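Local coordinates for DR2417 (Deinococcus radiodurans, PDB 4XWW), which probably degrades RNA from the 5' end as a metal-dependent RNase J exonuclease, may also cut it internally, and is probably involved in rRNA maturation, at residues A[42-47]-A[79-84]; A[169-174]-A[204-209]; A[30-35]-A[61-66]. One frame throughout, in Å; residues are numbered along the deposited sequence.

Contact 1 (A[42-47]-A[79-84]); sequences EIVVVD and GWILTH. With ZN (zinc ion), chain E.
Trp-80 lays one face of its indole against Val-45, its partner on the neighbouring parallel strand. Trp-80 CB and CD1 pass Val-45 O, and Trp-80 CG lies 3.7 Å from it. Trp-80 CE2 then lies 3.6 Å from Val-45 CB, which sits over the five-membered ring 18° off its normal, a CH-pi contact. Trp-80 CZ2 is pressed to 3.4 Å by Val-45 CG1. At the ring edge, Trp-80 NE1 donates to Asp-47 O (3.0 Å), nearly straight at the proton (171°) yet from above the carbonyl plane, 68° out of it. Backbone bonds through Val-45 N, Ile-81 N and Asp-47 N set the register. The Asp-47 carboxylate grips Thr-83 through syn lone pairs, OD1 taking Thr-83 N (2.9 Å) and OD2 taking Thr-83 OG1 (2.9 Å); OD2 also bonds ND1 of His-89, a ligand of the second zinc ion. Thr-83 OG1, lying between its backbone N and carbonyl carbon, also accepts from His-84 ND1 (3.0 Å), helping fix the ring whose His-84 NE2 binds zinc at 2.1 Å. Thr-83 is thus second-shell to the zinc bound by His-84, His-86, His-153 and a water, and Asp-47, through His-89, to the other zinc. Helix 68-72 reaches Val-45 and Trp-80 through Leu-70, strand 144-150 covers Ile-81 on the opposite face, and strand 34-39 flanks 42-46 on its other side.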
loop_
_atom_site.group_PDB
_atom_site.type_symbol
_atom_site.label_atom_id
_atom_site.label_comp_id
_atom_site.label_asym_id
_atom_site.label_seq_id
_atom_site.Cartn_x
_atom_site.Cartn_y
_atom_site.Cartn_z
ATOM N N GLU A 42 -17.921 -31.662 -23.630
ATOM C CA GLU A 42 -16.625 -31.941 -23.029
ATOM C C GLU A 42 -16.005 -30.670 -22.478
ATOM O O GLU A 42 -16.056 -29.610 -23.102
ATOM C CB GLU A 42 -15.678 -32.597 -24.042
ATOM C CG GLU A 42 -16.156 -33.971 -24.525
ATOM C CD GLU A 42 -15.183 -34.622 -25.501
ATOM O OE1 GLU A 42 -14.274 -33.924 -26.001
ATOM O OE2 GLU A 42 -15.331 -35.836 -25.774
ATOM N N ILE A 43 -15.403 -30.795 -21.302
ATOM C CA ILE A 43 -14.705 -29.681 -20.693
ATOM C C ILE A 43 -13.290 -30.059 -20.289
ATOM O O ILE A 43 -13.064 -31.119 -19.724
ATOM C CB ILE A 43 -15.472 -29.158 -19.455
ATOM C CG1 ILE A 43 -16.692 -28.353 -19.914
ATOM C CG2 ILE A 43 -14.555 -28.325 -18.564
ATOM C CD1 ILE A 43 -17.683 -28.015 -18.794
ATOM N N VAL A 44 -12.342 -29.175 -20.582
ATOM C CA VAL A 44 -11.004 -29.248 -20.014
ATOM C C VAL A 44 -10.811 -28.010 -19.150
ATOM O O VAL A 44 -11.178 -26.911 -19.565
ATOM C CB VAL A 44 -9.926 -29.309 -21.105
ATOM C CG1 VAL A 44 -8.537 -29.449 -20.482
ATOM C CG2 VAL A 44 -10.209 -30.474 -22.058
ATOM N N VAL A 45 -10.255 -28.180 -17.955
ATOM C CA VAL A 45 -9.997 -27.028 -17.070
ATOM C C VAL A 45 -8.495 -26.798 -16.949
ATOM O O VAL A 45 -7.715 -27.751 -16.940
ATOM C CB VAL A 45 -10.602 -27.239 -15.661
ATOM C CG1 VAL A 45 -10.559 -25.918 -14.836
ATOM C CG2 VAL A 45 -12.040 -27.735 -15.758
ATOM N N VAL A 46 -8.075 -25.540 -16.839
ATOM C CA VAL A 46 -6.656 -25.235 -16.727
ATOM C C VAL A 46 -6.397 -24.459 -15.435
ATOM O O VAL A 46 -6.968 -23.388 -15.241
ATOM C CB VAL A 46 -6.161 -24.442 -17.940
ATOM C CG1 VAL A 46 -4.672 -24.085 -17.778
ATOM C CG2 VAL A 46 -6.387 -25.251 -19.237
ATOM N N ASP A 47 -5.682 -25.090 -14.513
ATOM C CA ASP A 47 -5.207 -24.466 -13.284
ATOM C C ASP A 47 -6.319 -24.351 -12.238
ATOM O O ASP A 47 -7.495 -24.502 -12.557
ATOM C CB ASP A 47 -4.528 -23.126 -13.571
ATOM C CG ASP A 47 -3.142 -23.301 -14.171
ATOM O OD1 ASP A 47 -2.633 -24.437 -14.153
ATOM O OD2 ASP A 47 -2.566 -22.310 -14.659
ATOM N N GLY A 79 -10.827 -33.493 -17.736
ATOM C CA GLY A 79 -9.534 -33.436 -17.088
ATOM C C GLY A 79 -8.997 -32.045 -16.851
ATOM O O GLY A 79 -9.643 -31.043 -17.164
ATOM N N TRP A 80 -7.780 -32.004 -16.311
ATOM C CA TRP A 80 -7.155 -30.791 -15.863
ATOM C C TRP A 80 -5.742 -30.676 -16.415
ATOM O O TRP A 80 -5.034 -31.682 -16.540
ATOM C CB TRP A 80 -7.111 -30.768 -14.331
ATOM C CG TRP A 80 -7.702 -29.534 -13.680
ATOM C CD1 TRP A 80 -7.115 -28.300 -13.560
ATOM C CD2 TRP A 80 -8.980 -29.427 -13.043
ATOM N NE1 TRP A 80 -7.953 -27.438 -12.895
ATOM C CE2 TRP A 80 -9.101 -28.106 -12.560
ATOM C CE3 TRP A 80 -10.035 -30.322 -12.827
ATOM C CZ2 TRP A 80 -10.234 -27.654 -11.881
ATOM C CZ3 TRP A 80 -11.165 -29.868 -12.152
ATOM C CH2 TRP A 80 -11.250 -28.545 -11.688
ATOM N N ILE A 81 -5.353 -29.443 -16.729
ATOM C CA ILE A 81 -3.986 -29.067 -17.058
ATOM C C ILE A 81 -3.457 -28.149 -15.958
ATOM O O ILE A 81 -4.124 -27.174 -15.608
ATOM C CB ILE A 81 -3.916 -28.321 -18.400
ATOM C CG1 ILE A 81 -4.344 -29.235 -19.554
ATOM C CG2 ILE A 81 -2.523 -27.747 -18.658
ATOM C CD1 ILE A 81 -4.547 -28.473 -20.822
ATOM N N LEU A 82 -2.282 -28.464 -15.412
ATOM C CA LEU A 82 -1.642 -27.593 -14.420
ATOM C C LEU A 82 -0.342 -27.035 -15.000
ATOM O O LEU A 82 0.599 -27.799 -15.244
ATOM C CB LEU A 82 -1.361 -28.358 -13.116
ATOM C CG LEU A 82 -2.547 -29.043 -12.452
ATOM C CD1 LEU A 82 -2.122 -29.599 -11.099
ATOM C CD2 LEU A 82 -3.661 -28.013 -12.267
ATOM N N THR A 83 -0.283 -25.716 -15.214
ATOM C CA THR A 83 0.843 -25.131 -15.952
ATOM C C THR A 83 2.126 -24.979 -15.124
ATOM O O THR A 83 3.217 -25.080 -15.666
ATOM C CB THR A 83 0.493 -23.746 -16.561
ATOM O OG1 THR A 83 0.140 -22.811 -15.525
ATOM C CG2 THR A 83 -0.672 -23.860 -17.577
ATOM N N HIS A 84 1.977 -24.727 -13.828
ATOM C CA HIS A 84 3.124 -24.583 -12.922
ATOM C C HIS A 84 2.638 -24.489 -11.476
ATOM O O HIS A 84 1.443 -24.330 -11.224
ATOM C CB HIS A 84 4.013 -23.362 -13.267
ATOM C CG HIS A 84 3.365 -22.012 -13.104
ATOM N ND1 HIS A 84 2.310 -21.587 -13.873
ATOM C CD2 HIS A 84 3.696 -20.955 -12.305
ATOM C CE1 HIS A 84 1.999 -20.338 -13.560
ATOM N NE2 HIS A 84 2.833 -19.939 -12.612
HETATM ZN ZN ZN E . 3.600 -18.035 -12.013
HETATM O O HOH W 1 2.458 -16.570 -12.185
#

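Contact 2 (A[169-174]-A[204-209]); sequences DVLHTG and LLLISD
Ile-207 and His-172 meet because of their first torsions: in Ile-207 (chi1 -54°) CG2 is anti to the backbone N, and in His-172 (chi1 -172°) CG is anti to its own. The methyl CG2 of Ile-207 thereby comes over the imidazole face, 3.9 Å from the centroid of the His-172 ring and offset toward the rim, a CH-pi contact. Thr-173 takes a different setting, chi1 61°, in which OG1 sits between the backbone N and the carbonyl carbon. From there Thr-173 OG1 donates to Gly-174 O (2.7 Å) and, more weakly, accepts from Asp-209 N (3.3 Å). Gly-174 O also touches Asp-209 CB at 3.5 Å, extending the contact past the last regular pair. Behind this end the parallel register is regular, with Val-170, Leu-171 and His-172 opposite Leu-205, Leu-206 and Ile-207; Ile-207 N donates to Leu-171 O at 2.9 Å. The two strands are the outer elements of a beta-alpha-beta unit of the metallo-beta-lactamase fold, with helix 192-201 in the connection between them. On the face carrying Val-170 and Ile-207, Val-170 CG1 meets Ile-207 CD1 at 3.8 Å. On the reverse face Leu-171 CD2 and Leu-206 CD1 lie side by side, 3.7 Å apart, and helix 384-394 covers both through Thr-394. His-172 is held further by a hydrogen bond between His-172 ND1 and Tyr-161 OH, and its ring meets Trp-402 edge to face. Asp-209, the last residue of the strand and predicted to be the proton donor, has its carboxylate held by several partners: OD2 is hydrogen-bonded to Phe-176 N and to ND1 of His-381, the predicted proton acceptor, while OD1 is hydrogen-bonded to Thr-211 OG1.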
loop_
_atom_site.group_PDB
_atom_site.type_symbol
_atom_site.label_atom_id
_atom_site.label_comp_id
_atom_site.label_asym_id
_atom_site.label_seq_id
_atom_site.Cartn_x
_atom_site.Cartn_y
_atom_site.Cartn_z
ATOM N N ASP A 169 -6.479 -24.074 -33.257
ATOM C CA ASP A 169 -5.554 -24.150 -32.126
ATOM C C ASP A 169 -5.550 -22.916 -31.240
ATOM O O ASP A 169 -5.508 -21.799 -31.734
ATOM C CB ASP A 169 -4.118 -24.371 -32.606
ATOM C CG ASP A 169 -3.911 -25.705 -33.281
ATOM O OD1 ASP A 169 -4.802 -26.575 -33.216
ATOM O OD2 ASP A 169 -2.828 -25.870 -33.873
ATOM N N VAL A 170 -5.546 -23.143 -29.929
ATOM C CA VAL A 170 -5.327 -22.094 -28.941
ATOM C C VAL A 170 -3.906 -22.241 -28.399
ATOM O O VAL A 170 -3.525 -23.321 -27.948
ATOM C CB VAL A 170 -6.338 -22.184 -27.770
ATOM C CG1 VAL A 170 -6.061 -21.085 -26.690
ATOM C CG2 VAL A 170 -7.796 -22.132 -28.286
ATOM N N LEU A 171 -3.107 -21.186 -28.478
ATOM C CA LEU A 171 -1.830 -21.180 -27.775
ATOM C C LEU A 171 -1.941 -20.361 -26.507
ATOM O O LEU A 171 -2.297 -19.190 -26.549
ATOM C CB LEU A 171 -0.705 -20.624 -28.650
ATOM C CG LEU A 171 0.698 -20.883 -28.069
ATOM C CD1 LEU A 171 1.666 -21.202 -29.209
ATOM C CD2 LEU A 171 1.207 -19.704 -27.252
ATOM N N HIS A 172 -1.651 -20.994 -25.379
ATOM C CA HIS A 172 -1.659 -20.307 -24.090
ATOM C C HIS A 172 -0.207 -20.235 -23.631
ATOM O O HIS A 172 0.440 -21.260 -23.476
ATOM C CB HIS A 172 -2.545 -21.072 -23.099
ATOM C CG HIS A 172 -2.777 -20.357 -21.802
ATOM N ND1 HIS A 172 -3.756 -20.747 -20.910
ATOM C CD2 HIS A 172 -2.173 -19.281 -21.252
ATOM C CE1 HIS A 172 -3.734 -19.943 -19.860
ATOM N NE2 HIS A 172 -2.783 -19.045 -20.041
ATOM N N THR A 173 0.321 -19.027 -23.443
ATOM C CA THR A 173 1.732 -18.868 -23.086
ATOM C C THR A 173 2.049 -19.415 -21.693
ATOM O O THR A 173 3.192 -19.687 -21.384
ATOM C CB THR A 173 2.173 -17.392 -23.114
ATOM O OG1 THR A 173 1.412 -16.640 -22.159
ATOM C CG2 THR A 173 2.006 -16.799 -24.495
ATOM N N GLY A 174 1.020 -19.561 -20.866
ATOM C CA GLY A 174 1.202 -19.658 -19.429
ATOM C C GLY A 174 1.772 -18.356 -18.909
ATOM O O GLY A 174 1.848 -17.355 -19.615
ATOM N N LEU A 204 -5.218 -19.895 -33.937
ATOM C CA LEU A 204 -6.515 -19.205 -33.956
ATOM C C LEU A 204 -6.649 -18.187 -32.822
ATOM O O LEU A 204 -7.098 -17.044 -33.023
ATOM C CB LEU A 204 -7.655 -20.225 -33.871
ATOM C CG LEU A 204 -9.073 -19.638 -33.878
ATOM C CD1 LEU A 204 -9.343 -18.911 -35.189
ATOM C CD2 LEU A 204 -10.083 -20.746 -33.689
ATOM N N LEU A 205 -6.277 -18.609 -31.622
ATOM C CA LEU A 205 -6.391 -17.755 -30.449
ATOM C C LEU A 205 -5.112 -17.797 -29.636
ATOM O O LEU A 205 -4.614 -18.870 -29.301
ATOM C CB LEU A 205 -7.571 -18.185 -29.575
ATOM C CG LEU A 205 -7.678 -17.490 -28.217
ATOM C CD1 LEU A 205 -7.986 -16.016 -28.412
ATOM C CD2 LEU A 205 -8.759 -18.171 -27.404
ATOM N N LEU A 206 -4.588 -16.617 -29.320
ATOM C CA LEU A 206 -3.491 -16.508 -28.365
ATOM C C LEU A 206 -4.000 -16.001 -27.005
ATOM O O LEU A 206 -4.762 -15.019 -26.931
ATOM C CB LEU A 206 -2.409 -15.567 -28.894
ATOM C CG LEU A 206 -1.322 -15.183 -27.874
ATOM C CD1 LEU A 206 -0.411 -16.397 -27.580
ATOM C CD2 LEU A 206 -0.498 -14.007 -28.389
ATOM N N ILE A 207 -3.602 -16.693 -25.942
ATOM C CA ILE A 207 -3.831 -16.226 -24.572
ATOM C C ILE A 207 -2.464 -15.947 -23.950
ATOM O O ILE A 207 -1.626 -16.854 -23.838
ATOM C CB ILE A 207 -4.627 -17.283 -23.749
ATOM C CG1 ILE A 207 -5.934 -17.670 -24.457
ATOM C CG2 ILE A 207 -4.912 -16.778 -22.321
ATOM C CD1 ILE A 207 -6.666 -18.790 -23.738
ATOM N N SER A 208 -2.226 -14.705 -23.500
ATOM C CA SER A 208 -0.872 -14.344 -23.083
ATOM C C SER A 208 -0.843 -13.522 -21.805
ATOM O O SER A 208 -1.760 -12.753 -21.491
ATOM C CB SER A 208 -0.157 -13.605 -24.221
ATOM O OG SER A 208 1.210 -13.362 -23.929
ATOM N N ASP A 209 0.255 -13.713 -21.086
ATOM C CA ASP A 209 0.497 -13.154 -19.763
ATOM C C ASP A 209 0.692 -11.638 -19.811
ATOM O O ASP A 209 1.660 -11.163 -20.388
ATOM C CB ASP A 209 1.736 -13.866 -19.200
ATOM C CG ASP A 209 2.156 -13.380 -17.817
ATOM O OD1 ASP A 209 1.475 -12.529 -17.192
ATOM O OD2 ASP A 209 3.184 -13.913 -17.343
#

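Contact 3 (A[30-35]-A[61-66]); sequences IGKNIT and DLIVPR. With nucleotides of chain C.
Lys-32, whose methylenes lie against Ile-63 and Pro-65, sends its NZ into a salt bridge with Glu-29 OE2. Across to residues 61-66 the side chain of Lys-32 offers only carbon: Lys-32 CE touches Ile-63 CG2 at 3.9 Å, Lys-32 CD approaches Val-64 C at 4.2 Å, and Lys-32 CB lies 4.1 Å from Pro-65 CG. The torsions explain this division. CG occupies the crowded position between the backbone N and the carbonyl carbon (chi1 58°), the chain then runs extended to CE, and a last turn at chi4 (64°) bends NZ aside. Such a buried cation is expected to be stabilised by the carboxylate of Glu-29. Ile-34 makes the other half of the contact: Ile-34 CG2 packs on the proline ring, 3.6 Å from Pro-65 CG, the two side chains meeting at a slant. With no backbone pairing between the segments, adhesion rests on these van der Waals contacts, and the buried surface is modest, 211 Å². Ile-30, which does not touch 61-66, packs on the RNA: Ile-30 CD1 lies over the uracil of U2 of chain C, 3.5 Å from its N3, and Ile-30 CG2 is 3.4 Å from the ribose O2' of U2. Asn-33 turns away from 61-66, and its ND2 bonds to the backbone O of the zinc ligand Asp-88. Asp-61, seen to bind manganese in this protein though not in this chain, bonds Gly-457 N through OD2; with Leu-62 it faces Val-455 in a classic beta bulge. Strand 62-65 pairs antiparallel with 452-456, whose Ala-452 and Tyr-454 also pack on Ile-63, while Tyr-95 of helix 93-97 covers Leu-62 and Val-64; Ile-34 opens strand 34-39 of the large mixed sheet.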
loop_
_atom_site.group_PDB
_atom_site.type_symbol
_atom_site.label_atom_id
_atom_site.label_comp_id
_atom_site.label_asym_id
_atom_site.label_seq_id
_atom_site.Cartn_x
_atom_site.Cartn_y
_atom_site.Cartn_z
ATOM N N ILE A 30 -4.809 -10.229 -10.955
ATOM C CA ILE A 30 -3.665 -11.096 -10.871
ATOM C C ILE A 30 -3.885 -12.026 -9.675
ATOM O O ILE A 30 -3.782 -11.609 -8.522
ATOM C CB ILE A 30 -2.380 -10.301 -10.735
ATOM C CG1 ILE A 30 -2.193 -9.439 -11.991
ATOM C CG2 ILE A 30 -1.202 -11.254 -10.522
ATOM C CD1 ILE A 30 -0.958 -8.597 -11.998
ATOM N N GLY A 31 -4.217 -13.282 -9.967
ATOM C CA GLY A 31 -4.546 -14.253 -8.941
ATOM C C GLY A 31 -5.689 -15.187 -9.308
ATOM O O GLY A 31 -6.449 -14.934 -10.261
ATOM N N LYS A 32 -5.799 -16.253 -8.512
ATOM C CA LYS A 32 -6.757 -17.365 -8.654
ATOM C C LYS A 32 -7.105 -17.723 -10.094
ATOM O O LYS A 32 -8.273 -17.788 -10.475
ATOM C CB LYS A 32 -8.052 -17.100 -7.846
ATOM C CG LYS A 32 -8.855 -15.833 -8.166
ATOM C CD LYS A 32 -10.038 -15.711 -7.154
ATOM C CE LYS A 32 -10.749 -14.350 -7.218
ATOM N NZ LYS A 32 -11.401 -14.144 -8.553
ATOM N N ASN A 33 -6.068 -18.012 -10.870
ATOM C CA ASN A 33 -6.228 -18.402 -12.256
ATOM C C ASN A 33 -6.966 -19.720 -12.407
ATOM O O ASN A 33 -6.632 -20.713 -11.745
ATOM C CB ASN A 33 -4.851 -18.467 -12.907
ATOM C CG ASN A 33 -4.205 -17.096 -12.990
ATOM O OD1 ASN A 33 -4.583 -16.301 -13.821
ATOM N ND2 ASN A 33 -3.269 -16.810 -12.108
ATOM N N ILE A 34 -7.969 -19.730 -13.286
ATOM C CA ILE A 34 -8.674 -20.943 -13.649
ATOM C C ILE A 34 -9.488 -20.667 -14.915
ATOM O O ILE A 34 -10.306 -19.737 -14.971
ATOM C CB ILE A 34 -9.583 -21.483 -12.509
ATOM C CG1 ILE A 34 -10.431 -22.655 -13.031
ATOM C CG2 ILE A 34 -10.458 -20.364 -11.901
ATOM C CD1 ILE A 34 -11.100 -23.489 -11.939
ATOM N N THR A 35 -9.234 -21.478 -15.937
ATOM C CA THR A 35 -9.843 -21.281 -17.244
ATOM C C THR A 35 -10.488 -22.576 -17.725
ATOM O O THR A 35 -9.872 -23.656 -17.703
ATOM C CB THR A 35 -8.808 -20.803 -18.272
ATOM O OG1 THR A 35 -8.124 -19.660 -17.749
ATOM C CG2 THR A 35 -9.481 -20.432 -19.587
ATOM N N ASP A 61 -7.776 -15.120 4.992
ATOM C CA ASP A 61 -6.473 -15.711 4.695
ATOM C C ASP A 61 -6.187 -15.831 3.201
ATOM O O ASP A 61 -5.097 -15.484 2.743
ATOM C CB ASP A 61 -6.365 -17.087 5.350
ATOM C CG ASP A 61 -6.600 -17.041 6.841
ATOM O OD1 ASP A 61 -6.162 -16.064 7.487
ATOM O OD2 ASP A 61 -7.234 -17.973 7.373
ATOM N N LEU A 62 -7.153 -16.335 2.442
ATOM C CA LEU A 62 -6.974 -16.456 1.000
ATOM C C LEU A 62 -8.317 -16.473 0.284
ATOM O O LEU A 62 -9.364 -16.526 0.915
ATOM C CB LEU A 62 -6.174 -17.723 0.666
ATOM C CG LEU A 62 -6.712 -19.031 1.234
ATOM C CD1 LEU A 62 -7.404 -19.878 0.149
ATOM C CD2 LEU A 62 -5.589 -19.826 1.905
ATOM N N ILE A 63 -8.269 -16.385 -1.038
ATOM C CA ILE A 63 -9.471 -16.321 -1.853
ATOM C C ILE A 63 -9.411 -17.424 -2.924
ATOM O O ILE A 63 -8.399 -17.605 -3.570
ATOM C CB ILE A 63 -9.619 -14.936 -2.529
ATOM C CG1 ILE A 63 -9.530 -13.814 -1.482
ATOM C CG2 ILE A 63 -10.913 -14.877 -3.321
ATOM C CD1 ILE A 63 -9.365 -12.418 -2.064
ATOM N N VAL A 64 -10.503 -18.145 -3.109
ATOM C CA VAL A 64 -10.541 -19.199 -4.113
ATOM C C VAL A 64 -11.709 -18.927 -5.045
ATOM O O VAL A 64 -12.603 -18.161 -4.697
ATOM C CB VAL A 64 -10.649 -20.588 -3.462
ATOM C CG1 VAL A 64 -9.408 -20.862 -2.641
ATOM C CG2 VAL A 64 -11.900 -20.701 -2.619
ATOM N N PRO A 65 -11.705 -19.536 -6.244
ATOM C CA PRO A 65 -12.746 -19.182 -7.214
ATOM C C PRO A 65 -14.085 -19.816 -6.913
ATOM O O PRO A 65 -14.143 -20.921 -6.366
ATOM C CB PRO A 65 -12.198 -19.721 -8.553
ATOM C CG PRO A 65 -10.790 -20.130 -8.301
ATOM C CD PRO A 65 -10.680 -20.418 -6.825
ATOM N N ARG A 66 -15.157 -19.110 -7.259
ATOM C CA ARG A 66 -16.484 -19.712 -7.320
ATOM C C ARG A 66 -16.493 -20.749 -8.428
ATOM O O ARG A 66 -16.083 -20.456 -9.542
ATOM C CB ARG A 66 -17.556 -18.649 -7.577
ATOM C CG ARG A 66 -18.035 -17.914 -6.318
ATOM C CD ARG A 66 -19.558 -18.038 -6.170
ATOM N NE ARG A 66 -20.240 -16.977 -6.902
ATOM C CZ ARG A 66 -21.471 -17.060 -7.394
ATOM N NH1 ARG A 66 -21.987 -16.027 -8.046
ATOM N NH2 ARG A 66 -22.184 -18.166 -7.245
ATOM P P U C 2 7.653 -10.435 -10.143
ATOM O OP1 U C 2 8.096 -11.846 -10.093
ATOM O OP2 U C 2 7.521 -9.752 -11.450
ATOM O "O5'" U C 2 6.242 -10.285 -9.418
ATOM C "C5'" U C 2 5.988 -10.882 -8.136
ATOM C "C4'" U C 2 4.563 -11.379 -8.061
ATOM O "O4'" U C 2 3.649 -10.252 -7.939
ATOM C "C3'" U C 2 4.077 -12.187 -9.263
ATOM O "O3'" U C 2 3.288 -13.269 -8.794
ATOM C "C2'" U C 2 3.169 -11.204 -9.995
ATOM O "O2'" U C 2 2.174 -11.842 -10.767
ATOM C "C1'" U C 2 2.566 -10.443 -8.820
ATOM N N1 U C 2 2.008 -9.130 -9.172
ATOM C C2 U C 2 0.801 -8.774 -8.600
ATOM O O2 U C 2 0.198 -9.494 -7.824
ATOM N N3 U C 2 0.330 -7.541 -8.974
ATOM C C4 U C 2 0.921 -6.648 -9.840
ATOM O O4 U C 2 0.367 -5.572 -10.073
ATOM C C5 U C 2 2.164 -7.091 -10.393
ATOM C C6 U C 2 2.653 -8.288 -10.048
#

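All three contacts belong to the metallo-beta-lactamase part of the chain; contacts 1 and 3 share one beta-sheet, and contact 2 lies in another. Contacts 1 and 3 interleave along the chain and have centres about 15 Å apart; strands 34-39 and 42-46 are neighbours, and Val-46 N probably bonds to Thr-35 O at 2.7 Å. Contact 3 links this sheet to the small antiparallel one that includes strand 62-65. Contact 2 follows both in sequence, its centre about 14 Å from that of contact 1 and 20 Å from that of contact 3. Contacts 1 and 2 bring a zinc ligand and a predicted proton donor to strand ends near the metals, while Ile-30, at the start of segment 30-35, packs on the RNA.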